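Local coordinates for protein endoglucanase (Komagataeibacter sucrofermentans, PDB 6VC5) that probably hydrolyses internal beta-1,4-glucosidic linkages in cellulose and related beta-glucans, as a member of glycosyl hydrolase family 8, at residues K187-L200 / F209-A223. Sequence-based numbering, arbitrary orientation.
Sequences KGRFGEWKLPPDWL and FSIAKGWPPRFSYDA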
ATOM      1  N   LYS A 187     -16.276   9.776  -2.588  1.00 12.67           N
ATOM      2  CA  LYS A 187     -16.855  10.844  -1.780  1.00 13.23           C
ATOM      3  C   LYS A 187     -15.817  11.585  -0.946  1.00 13.43           C
ATOM      4  O   LYS A 187     -15.944  12.799  -0.734  1.00 13.40           O
ATOM      5  CB  LYS A 187     -17.942  10.295  -0.861  1.00 17.58           C
ATOM      6  CG  LYS A 187     -18.678  11.403  -0.143  1.00 21.43           C
ATOM      7  CD  LYS A 187     -19.587  10.876   0.920  1.00 24.33           C
ATOM      8  CE  LYS A 187     -20.656  11.902   1.252  1.00 26.11           C
ATOM      9  NZ  LYS A 187     -20.074  13.273   1.375  1.00 28.17           N
ATOM     10  N   GLY A 188     -14.809  10.879  -0.445  1.00 10.90           N
ATOM     11  CA  GLY A 188     -13.835  11.461   0.460  1.00  9.90           C
ATOM     12  C   GLY A 188     -12.717  12.174  -0.270  1.00 11.24           C
ATOM     13  O   GLY A 188     -11.545  11.814  -0.133  1.00 12.77           O
ATOM     14  N   ARG A 189     -13.074  13.182  -1.059  1.00  9.84           N
ATOM     15  CA  ARG A 189     -12.091  13.969  -1.793  1.00 10.68           C
ATOM     16  C   ARG A 189     -12.307  15.442  -1.497  1.00 10.71           C
ATOM     17  O   ARG A 189     -13.439  15.883  -1.281  1.00 13.22           O
ATOM     18  CB  ARG A 189     -12.145  13.673  -3.299  1.00 14.13           C
ATOM     19  CG  ARG A 189     -11.719  12.244  -3.605  1.00 15.22           C
ATOM     20  CD  ARG A 189     -11.663  11.955  -5.087  1.00 16.38           C
ATOM     21  NE  ARG A 189     -12.983  12.065  -5.714  1.00 16.94           N
ATOM     22  CZ  ARG A 189     -13.220  12.747  -6.833  1.00 19.49           C
ATOM     23  NH1 ARG A 189     -12.233  13.382  -7.444  1.00 20.10           N
ATOM     24  NH2 ARG A 189     -14.445  12.797  -7.350  1.00 20.09           N
ATOM     25  N   PHE A 190     -11.211  16.193  -1.469  1.00  8.53           N
ATOM     26  CA  PHE A 190     -11.235  17.509  -0.843  1.00  8.17           C
ATOM     27  C   PHE A 190     -10.422  18.506  -1.650  1.00  9.26           C
ATOM     28  O   PHE A 190      -9.472  18.151  -2.359  1.00  9.77           O
ATOM     29  CB  PHE A 190     -10.669  17.451   0.590  1.00  9.27           C
ATOM     30  CG  PHE A 190     -11.434  16.537   1.500  1.00  8.64           C
ATOM     31  CD1 PHE A 190     -12.488  17.017   2.266  1.00  9.33           C
ATOM     32  CD2 PHE A 190     -11.125  15.188   1.561  1.00  9.85           C
ATOM     33  CE1 PHE A 190     -13.207  16.152   3.086  1.00  9.89           C
ATOM     34  CE2 PHE A 190     -11.825  14.330   2.367  1.00 10.12           C
ATOM     35  CZ  PHE A 190     -12.879  14.807   3.130  1.00  9.60           C
ATOM     36  N   GLY A 191     -10.778  19.775  -1.489  1.00  9.34           N
ATOM     37  CA  GLY A 191      -9.943  20.836  -2.009  1.00 10.08           C
ATOM     38  C   GLY A 191     -10.205  21.092  -3.473  1.00 11.40           C
ATOM     39  O   GLY A 191     -11.024  20.436  -4.125  1.00 11.75           O
ATOM     40  N   GLU A 192      -9.464  22.080  -3.995  1.00 10.91           N
ATOM     41  CA  GLU A 192      -9.638  22.518  -5.375  1.00 11.45           C
ATOM     42  C   GLU A 192      -9.287  21.438  -6.396  1.00 11.81           C
ATOM     43  O   GLU A 192      -9.755  21.512  -7.537  1.00 14.52           O
ATOM     44  CB  GLU A 192      -8.807  23.773  -5.640  1.00 13.10           C
ATOM     45  CG  GLU A 192      -7.301  23.564  -5.476  1.00 15.83           C
ATOM     46  CD  GLU A 192      -6.582  24.853  -5.103  1.00 18.84           C
ATOM     47  OE1 GLU A 192      -6.590  25.223  -3.908  1.00 20.15           O
ATOM     48  OE2 GLU A 192      -6.015  25.496  -6.009  1.00 21.09           O
ATOM     49  N   TRP A 193      -8.468  20.451  -6.031  1.00 10.48           N
ATOM     50  CA  TRP A 193      -8.096  19.374  -6.938  1.00 10.12           C
ATOM     51  C   TRP A 193      -8.910  18.106  -6.723  1.00  9.63           C
ATOM     52  O   TRP A 193      -8.734  17.136  -7.476  1.00  9.97           O
ATOM     53  CB  TRP A 193      -6.609  19.049  -6.784  1.00 10.32           C
ATOM     54  CG  TRP A 193      -5.741  20.233  -6.999  1.00 12.47           C
ATOM     55  CD1 TRP A 193      -5.001  20.896  -6.061  1.00 14.73           C
ATOM     56  CD2 TRP A 193      -5.522  20.904  -8.242  1.00 12.86           C
ATOM     57  NE1 TRP A 193      -4.321  21.944  -6.656  1.00 15.93           N
ATOM     58  CE2 TRP A 193      -4.624  21.964  -7.994  1.00 13.58           C
ATOM     59  CE3 TRP A 193      -5.987  20.698  -9.547  1.00 12.76           C
ATOM     60  CZ2 TRP A 193      -4.198  22.838  -9.003  1.00 14.13           C
ATOM     61  CZ3 TRP A 193      -5.549  21.565 -10.558  1.00 14.52           C
ATOM     62  CH2 TRP A 193      -4.665  22.617 -10.274  1.00 13.76           C
ATOM     63  N   LYS A 194      -9.777  18.082  -5.710  1.00  9.80           N
ATOM     64  CA  LYS A 194     -10.647  16.944  -5.431  1.00 10.51           C
ATOM     65  C   LYS A 194      -9.826  15.669  -5.237  1.00  8.93           C
ATOM     66  O   LYS A 194     -10.034  14.652  -5.900  1.00 10.85           O
ATOM     67  CB  LYS A 194     -11.717  16.776  -6.514  1.00 16.67           C
ATOM     68  CG  LYS A 194     -12.554  18.022  -6.738  1.00 20.32           C
ATOM     69  CD  LYS A 194     -13.071  18.101  -8.166  1.00 24.26           C
ATOM     70  CE  LYS A 194     -14.465  17.515  -8.270  1.00 26.79           C
ATOM     71  NZ  LYS A 194     -15.375  18.394  -9.055  1.00 29.33           N
ATOM     72  N   LEU A 195      -8.874  15.746  -4.292  1.00  7.14           N
ATOM     73  CA  LEU A 195      -7.928  14.671  -4.028  1.00  6.83           C
ATOM     74  C   LEU A 195      -8.286  13.937  -2.739  1.00  7.11           C
ATOM     75  O   LEU A 195      -8.828  14.529  -1.798  1.00  7.59           O
ATOM     76  CB  LEU A 195      -6.513  15.251  -3.873  1.00  6.55           C
ATOM     77  CG  LEU A 195      -5.898  15.825  -5.157  1.00  7.18           C
ATOM     78  CD1 LEU A 195      -4.734  16.738  -4.839  1.00  9.18           C
ATOM     79  CD2 LEU A 195      -5.447  14.703  -6.113  1.00  8.98           C
ATOM     80  N   PRO A 196      -7.947  12.655  -2.651  1.00  6.88           N
ATOM     81  CA  PRO A 196      -8.126  11.942  -1.387  1.00  6.96           C
ATOM     82  C   PRO A 196      -7.078  12.366  -0.387  1.00  7.21           C
ATOM     83  O   PRO A 196      -5.932  12.698  -0.767  1.00  8.21           O
ATOM     84  CB  PRO A 196      -7.949  10.468  -1.790  1.00  8.87           C
ATOM     85  CG  PRO A 196      -6.959  10.539  -2.951  1.00 10.62           C
ATOM     86  CD  PRO A 196      -7.309  11.822  -3.688  1.00  9.44           C
ATOM     87  N   PRO A 197      -7.389  12.378   0.903  1.00  5.85           N
ATOM     88  CA  PRO A 197      -6.385  12.698   1.916  1.00  6.84           C
ATOM     89  C   PRO A 197      -5.568  11.463   2.275  1.00  6.52           C
ATOM     90  O   PRO A 197      -5.975  10.315   2.050  1.00  7.49           O
ATOM     91  CB  PRO A 197      -7.237  13.127   3.117  1.00  8.34           C
ATOM     92  CG  PRO A 197      -8.453  12.253   2.998  1.00  8.11           C
ATOM     93  CD  PRO A 197      -8.700  12.059   1.511  1.00  7.59           C
ATOM     94  N   ASP A 198      -4.396  11.721   2.871  1.00  6.11           N
ATOM     95  CA  ASP A 198      -3.646  10.649   3.519  1.00  4.02           C
ATOM     96  C   ASP A 198      -4.512   9.926   4.551  1.00  4.68           C
ATOM     97  O   ASP A 198      -4.478   8.689   4.645  1.00  6.41           O
ATOM     98  CB  ASP A 198      -2.399  11.211   4.213  1.00  6.75           C
ATOM     99  CG  ASP A 198      -1.355  11.777   3.246  1.00  8.98           C
ATOM    100  OD1 ASP A 198      -1.189  11.263   2.109  1.00  7.31           O
ATOM    101  OD2 ASP A 198      -0.656  12.738   3.670  1.00 11.10           O
ATOM    102  N   TRP A 199      -5.310  10.676   5.315  1.00  5.05           N
ATOM    103  CA  TRP A 199      -6.094  10.140   6.429  1.00  3.91           C
ATOM    104  C   TRP A 199      -7.484  10.762   6.399  1.00  5.01           C
ATOM    105  O   TRP A 199      -7.615  11.994   6.455  1.00  6.14           O
ATOM    106  CB  TRP A 199      -5.409  10.467   7.761  1.00  5.96           C
ATOM    107  CG  TRP A 199      -4.031   9.840   7.895  1.00  7.00           C
ATOM    108  CD1 TRP A 199      -2.820  10.438   7.645  1.00  7.40           C
ATOM    109  CD2 TRP A 199      -3.742   8.509   8.312  1.00  6.74           C
ATOM    110  NE1 TRP A 199      -1.799   9.545   7.870  1.00  7.77           N
ATOM    111  CE2 TRP A 199      -2.340   8.356   8.288  1.00  8.53           C
ATOM    112  CE3 TRP A 199      -4.534   7.426   8.703  1.00  8.91           C
ATOM    113  CZ2 TRP A 199      -1.714   7.156   8.653  1.00  9.19           C
ATOM    114  CZ3 TRP A 199      -3.912   6.233   9.055  1.00  8.92           C
ATOM    115  CH2 TRP A 199      -2.522   6.111   9.029  1.00  9.26           C
ATOM    116  N   LEU A 200      -8.513   9.912   6.341  1.00  5.89           N
ATOM    117  CA  LEU A 200      -9.911  10.318   6.261  1.00  5.27           C
ATOM    118  C   LEU A 200     -10.593   9.996   7.585  1.00  6.88           C
ATOM    119  O   LEU A 200     -10.278   8.987   8.222  1.00  7.80           O
ATOM    120  CB  LEU A 200     -10.605   9.523   5.145  1.00  5.74           C
ATOM    121  CG  LEU A 200     -12.080   9.812   4.938  1.00  7.46           C
ATOM    122  CD1 LEU A 200     -12.247  11.150   4.235  1.00  7.87           C
ATOM    123  CD2 LEU A 200     -12.699   8.691   4.128  1.00 10.84           C
ATOM    124  N   PHE A 209     -18.109  13.034   6.429  1.00  8.21           N
ATOM    125  CA  PHE A 209     -16.717  12.794   6.048  1.00  8.22           C
ATOM    126  C   PHE A 209     -15.886  14.051   6.265  1.00  9.70           C
ATOM    127  O   PHE A 209     -16.327  15.167   5.955  1.00 12.60           O
ATOM    128  CB  PHE A 209     -16.621  12.472   4.553  1.00  8.73           C
ATOM    129  CG  PHE A 209     -17.000  11.063   4.168  1.00  9.38           C
ATOM    130  CD1 PHE A 209     -18.115  10.416   4.712  1.00 10.33           C
ATOM    131  CD2 PHE A 209     -16.259  10.399   3.209  1.00 10.96           C
ATOM    132  CE1 PHE A 209     -18.456   9.118   4.309  1.00 11.03           C
ATOM    133  CE2 PHE A 209     -16.597   9.106   2.811  1.00 11.32           C
ATOM    134  CZ  PHE A 209     -17.703   8.467   3.365  1.00 11.78           C
ATOM    135  N   SER A 210     -14.653  13.865   6.736  1.00  7.91           N
ATOM    136  CA  SER A 210     -13.745  14.985   6.931  1.00  8.40           C
ATOM    137  C   SER A 210     -12.300  14.503   6.823  1.00  7.62           C
ATOM    138  O   SER A 210     -12.015  13.306   6.811  1.00  9.12           O
ATOM    139  CB  SER A 210     -14.001  15.678   8.278  1.00 11.86           C
ATOM    140  OG  SER A 210     -13.874  14.758   9.344  1.00 13.66           O
ATOM    141  N   ILE A 211     -11.387  15.457   6.730  1.00  6.74           N
ATOM    142  CA  ILE A 211      -9.966  15.144   6.801  1.00  7.20           C
ATOM    143  C   ILE A 211      -9.629  14.872   8.260  1.00  8.91           C
ATOM    144  O   ILE A 211     -10.014  15.642   9.149  1.00 11.39           O
ATOM    145  CB  ILE A 211      -9.141  16.307   6.230  1.00  7.18           C
ATOM    146  CG1 ILE A 211      -9.535  16.592   4.776  1.00  8.37           C
ATOM    147  CG2 ILE A 211      -7.657  16.002   6.322  1.00  9.33           C
ATOM    148  CD1 ILE A 211      -9.001  17.936   4.265  1.00 10.78           C
ATOM    149  N   ALA A 212      -8.924  13.771   8.524  1.00  7.64           N
ATOM    150  CA  ALA A 212      -8.726  13.356   9.908  1.00  8.35           C
ATOM    151  C   ALA A 212      -7.808  14.324  10.643  1.00  9.01           C
ATOM    152  O   ALA A 212      -6.828  14.822  10.082  1.00  9.39           O
ATOM    153  CB  ALA A 212      -8.106  11.960   9.954  1.00  7.97           C
ATOM    154  N   LYS A 213      -8.141  14.588  11.906  1.00  9.89           N
ATOM    155  CA  LYS A 213      -7.216  15.274  12.794  1.00 10.88           C
ATOM    156  C   LYS A 213      -6.098  14.318  13.195  1.00 12.03           C
ATOM    157  O   LYS A 213      -6.254  13.094  13.153  1.00 13.58           O
ATOM    158  CB  LYS A 213      -7.953  15.746  14.048  1.00 14.59           C
ATOM    159  CG  LYS A 213      -8.988  16.825  13.748  1.00 18.52           C
ATOM    160  CD  LYS A 213      -8.286  18.112  13.328  1.00 20.54           C
ATOM    161  CE  LYS A 213      -9.261  19.276  13.180  1.00 23.66           C
ATOM    162  NZ  LYS A 213     -10.075  19.174  11.934  1.00 25.84           N
ATOM    163  N   GLY A 214      -4.951  14.890  13.570  1.00  9.66           N
ATOM    164  CA  GLY A 214      -3.816  14.105  14.026  1.00  8.81           C
ATOM    165  C   GLY A 214      -2.690  13.981  13.027  1.00  7.45           C
ATOM    166  O   GLY A 214      -1.623  13.460  13.384  1.00  7.38           O
ATOM    167  N   TRP A 215      -2.889  14.427  11.789  1.00  7.58           N
ATOM    168  CA  TRP A 215      -1.867  14.477  10.760  1.00  9.17           C
ATOM    169  C   TRP A 215      -2.135  15.714   9.907  1.00  9.89           C
ATOM    170  O   TRP A 215      -3.276  16.175   9.837  1.00 10.45           O
ATOM    171  CB  TRP A 215      -1.940  13.257   9.832  1.00  9.40           C
ATOM    172  CG  TRP A 215      -1.717  11.914  10.460  1.00  8.49           C
ATOM    173  CD1 TRP A 215      -0.530  11.230  10.546  1.00  9.00           C
ATOM    174  CD2 TRP A 215      -2.712  11.058  11.020  1.00  7.76           C
ATOM    175  NE1 TRP A 215      -0.734  10.010  11.142  1.00  9.73           N
ATOM    176  CE2 TRP A 215      -2.061   9.881  11.449  1.00  7.72           C
ATOM    177  CE3 TRP A 215      -4.088  11.180  11.223  1.00  8.66           C
ATOM    178  CZ2 TRP A 215      -2.742   8.838  12.061  1.00  7.44           C
ATOM    179  CZ3 TRP A 215      -4.768  10.138  11.834  1.00  9.55           C
ATOM    180  CH2 TRP A 215      -4.088   8.979  12.241  1.00  9.33           C
ATOM    181  N   PRO A 216      -1.113  16.257   9.256  1.00 11.39           N
ATOM    182  CA  PRO A 216      -1.341  17.421   8.383  1.00 13.11           C
ATOM    183  C   PRO A 216      -2.378  17.083   7.326  1.00 11.71           C
ATOM    184  O   PRO A 216      -2.416  15.948   6.825  1.00 11.33           O
ATOM    185  CB  PRO A 216       0.034  17.667   7.750  1.00 14.80           C
ATOM    186  CG  PRO A 216       1.011  17.065   8.711  1.00 14.53           C
ATOM    187  CD  PRO A 216       0.308  15.889   9.332  1.00 12.26           C
ATOM    188  N   PRO A 217      -3.258  18.021   6.993  1.00 10.15           N
ATOM    189  CA  PRO A 217      -4.404  17.730   6.099  1.00  9.17           C
ATOM    190  C   PRO A 217      -4.013  17.760   4.624  1.00 10.03           C
ATOM    191  O   PRO A 217      -4.368  18.670   3.864  1.00 11.06           O
ATOM    192  CB  PRO A 217      -5.384  18.847   6.465  1.00 10.55           C
ATOM    193  CG  PRO A 217      -4.476  20.007   6.784  1.00 12.16           C
ATOM    194  CD  PRO A 217      -3.319  19.391   7.538  1.00 12.20           C
ATOM    195  N   ARG A 218      -3.297  16.724   4.187  1.00  7.90           N
ATOM    196  CA  ARG A 218      -2.607  16.733   2.906  1.00  7.96           C
ATOM    197  C   ARG A 218      -2.938  15.499   2.078  1.00  7.16           C
ATOM    198  O   ARG A 218      -3.348  14.461   2.605  1.00  7.93           O
ATOM    199  CB  ARG A 218      -1.088  16.763   3.103  1.00  7.84           C
ATOM    200  CG  ARG A 218      -0.607  17.985   3.821  1.00  7.51           C
ATOM    201  CD  ARG A 218       0.821  17.807   4.247  1.00  8.45           C
ATOM    202  NE  ARG A 218       1.295  19.007   4.930  1.00  9.45           N
ATOM    203  CZ  ARG A 218       2.503  19.116   5.457  1.00 12.38           C
ATOM    204  NH1 ARG A 218       3.350  18.101   5.374  1.00 12.73           N
ATOM    205  NH2 ARG A 218       2.864  20.248   6.062  1.00 15.73           N
ATOM    206  N   PHE A 219      -2.754  15.635   0.778  1.00  6.94           N
ATOM    207  CA  PHE A 219      -2.505  14.545  -0.164  1.00  7.08           C
ATOM    208  C   PHE A 219      -0.995  14.456  -0.296  1.00  7.09           C
ATOM    209  O   PHE A 219      -0.417  15.352  -0.775  1.00  8.33           O
ATOM    210  CB  PHE A 219      -3.110  14.882  -1.542  1.00  7.91           C
ATOM    211  CG  PHE A 219      -2.743  13.910  -2.654  1.00  8.24           C
ATOM    212  CD1 PHE A 219      -3.493  12.813  -2.911  1.00  8.05           C
ATOM    213  CD2 PHE A 219      -1.683  14.174  -3.473  1.00  9.37           C
ATOM    214  CE1 PHE A 219      -3.181  11.973  -3.943  1.00  8.19           C
ATOM    215  CE2 PHE A 219      -1.352  13.328  -4.509  1.00  9.60           C
ATOM    216  CZ  PHE A 219      -2.097  12.213  -4.731  1.00  9.01           C
ATOM    217  N   SER A 220      -0.393  13.362   0.145  1.00  6.85           N
ATOM    218  CA  SER A 220       1.047  13.227   0.133  1.00  7.17           C
ATOM    219  C   SER A 220       1.515  11.775   0.056  1.00  6.74           C
ATOM    220  O   SER A 220       1.080  11.056  -0.785  1.00  7.10           O
ATOM    221  CB  SER A 220       1.707  14.001   1.290  1.00  9.12           C
ATOM    222  OG  SER A 220       1.631  13.396   2.530  1.00 11.27           O
ATOM    223  N   TYR A 221       2.395  11.390   0.952  1.00  6.06           N
ATOM    224  CA  TYR A 221       3.151  10.181   0.788  1.00  7.00           C
ATOM    225  C   TYR A 221       2.363   8.892   0.956  1.00  7.77           C
ATOM    226  O   TYR A 221       2.780   7.874   0.505  1.00  9.57           O
ATOM    227  CB  TYR A 221       4.364  10.222   1.714  1.00  9.17           C
ATOM    228  CG  TYR A 221       5.266  11.367   1.382  1.00 11.09           C
ATOM    229  CD1 TYR A 221       6.207  11.241   0.420  1.00 11.66           C
ATOM    230  CD2 TYR A 221       5.135  12.585   2.002  1.00 13.72           C
ATOM    231  CE1 TYR A 221       7.025  12.279   0.089  1.00 15.19           C
ATOM    232  CE2 TYR A 221       5.950  13.643   1.660  1.00 15.43           C
ATOM    233  CZ  TYR A 221       6.894  13.476   0.710  1.00 16.14           C
ATOM    234  OH  TYR A 221       7.765  14.455   0.315  1.00 19.82           O
ATOM    235  N   ASP A 222       1.208   8.973   1.605  1.00  8.04           N
ATOM    236  CA  ASP A 222       0.278   7.850   1.654  1.00  9.42           C
ATOM    237  C   ASP A 222      -0.691   7.850   0.465  1.00  7.04           C
ATOM    238  O   ASP A 222      -0.794   6.889  -0.268  1.00  6.13           O
ATOM    239  CB  ASP A 222      -0.584   7.917   2.929  1.00 11.15           C
ATOM    240  CG  ASP A 222       0.195   7.678   4.226  1.00 18.65           C
ATOM    241  OD1 ASP A 222       0.855   8.615   4.707  1.00 24.08           O
ATOM    242  OD2 ASP A 222       0.088   6.593   4.806  1.00 19.08           O
ATOM    243  N   ALA A 223      -1.345   8.984   0.265  1.00  5.47           N
ATOM    244  CA  ALA A 223      -2.433   9.087  -0.687  1.00  5.88           C
ATOM    245  C   ALA A 223      -2.003   8.877  -2.129  1.00  5.00           C
ATOM    246  O   ALA A 223      -2.799   8.531  -2.944  1.00  4.78           O
ATOM    247  CB  ALA A 223      -3.195  10.397  -0.526  1.00  7.03           C
TER
HETATM  248  O   HOH W   1     -19.863  14.099   4.373  1.00 17.65           O
HETATM  249  O   HOH W   2      -0.774  13.747   6.238  1.00 13.99           O
HETATM  250  O   HOH W   3       1.902  10.803   4.439  1.00 25.23           O
HETATM  251  O   HOH W   4       0.802  11.531   6.560  1.00 31.71           O
HETATM  252  O   HOH W   5      -4.618  13.613   5.466  1.00 12.18           O
HETATM  253  O   HOH W   6       0.900   9.576   7.612  1.00 29.87           O
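A stacked tryptophan pair joins the loop after helix 172-187 to the loop between strands 209-211 and 218-219, and a carboxylate joins it to the turn after strand 218-219. Trp-199 and Trp-215 lie face to face, their five-membered rings 3.6 Å apart between centroids and inclined by 9°. The indole NE1 of Trp-199 points to a water at 2.7 Å, which donates to OD1 of Asp-222, itself bonded through OD2 to Asn-153. With an alanine at Trp-215 the stacked face of Trp-199 would lose its cover, and its indole is likely to shift off that water.

Asp-198 turns its carboxylate into the bend after strand 218-219, with CG beside its own backbone N (chi1 -66°). OD1 of Asp-198 accepts from Ala-223 N at 2.9 Å, nearly along the C-O axis, and from Ser-220 N at 3.0 Å, while the syn lone pair of OD2 takes Ser-220 OG at 2.6 Å. Asp-198 N closes the grip on Arg-218 O at 2.9 Å.

Farther along, Ile-211 CG1 sits over the centre of the Phe-190 ring, 3.7 Å from its centroid. Leu-200 and Ile-211 form an antiparallel non-hydrogen-bonded pair, where the outermost strand 209-211 meets the central strand 200-203 of a three-stranded sheet, an addition between helices of the family 8 (alpha/alpha)6 barrel.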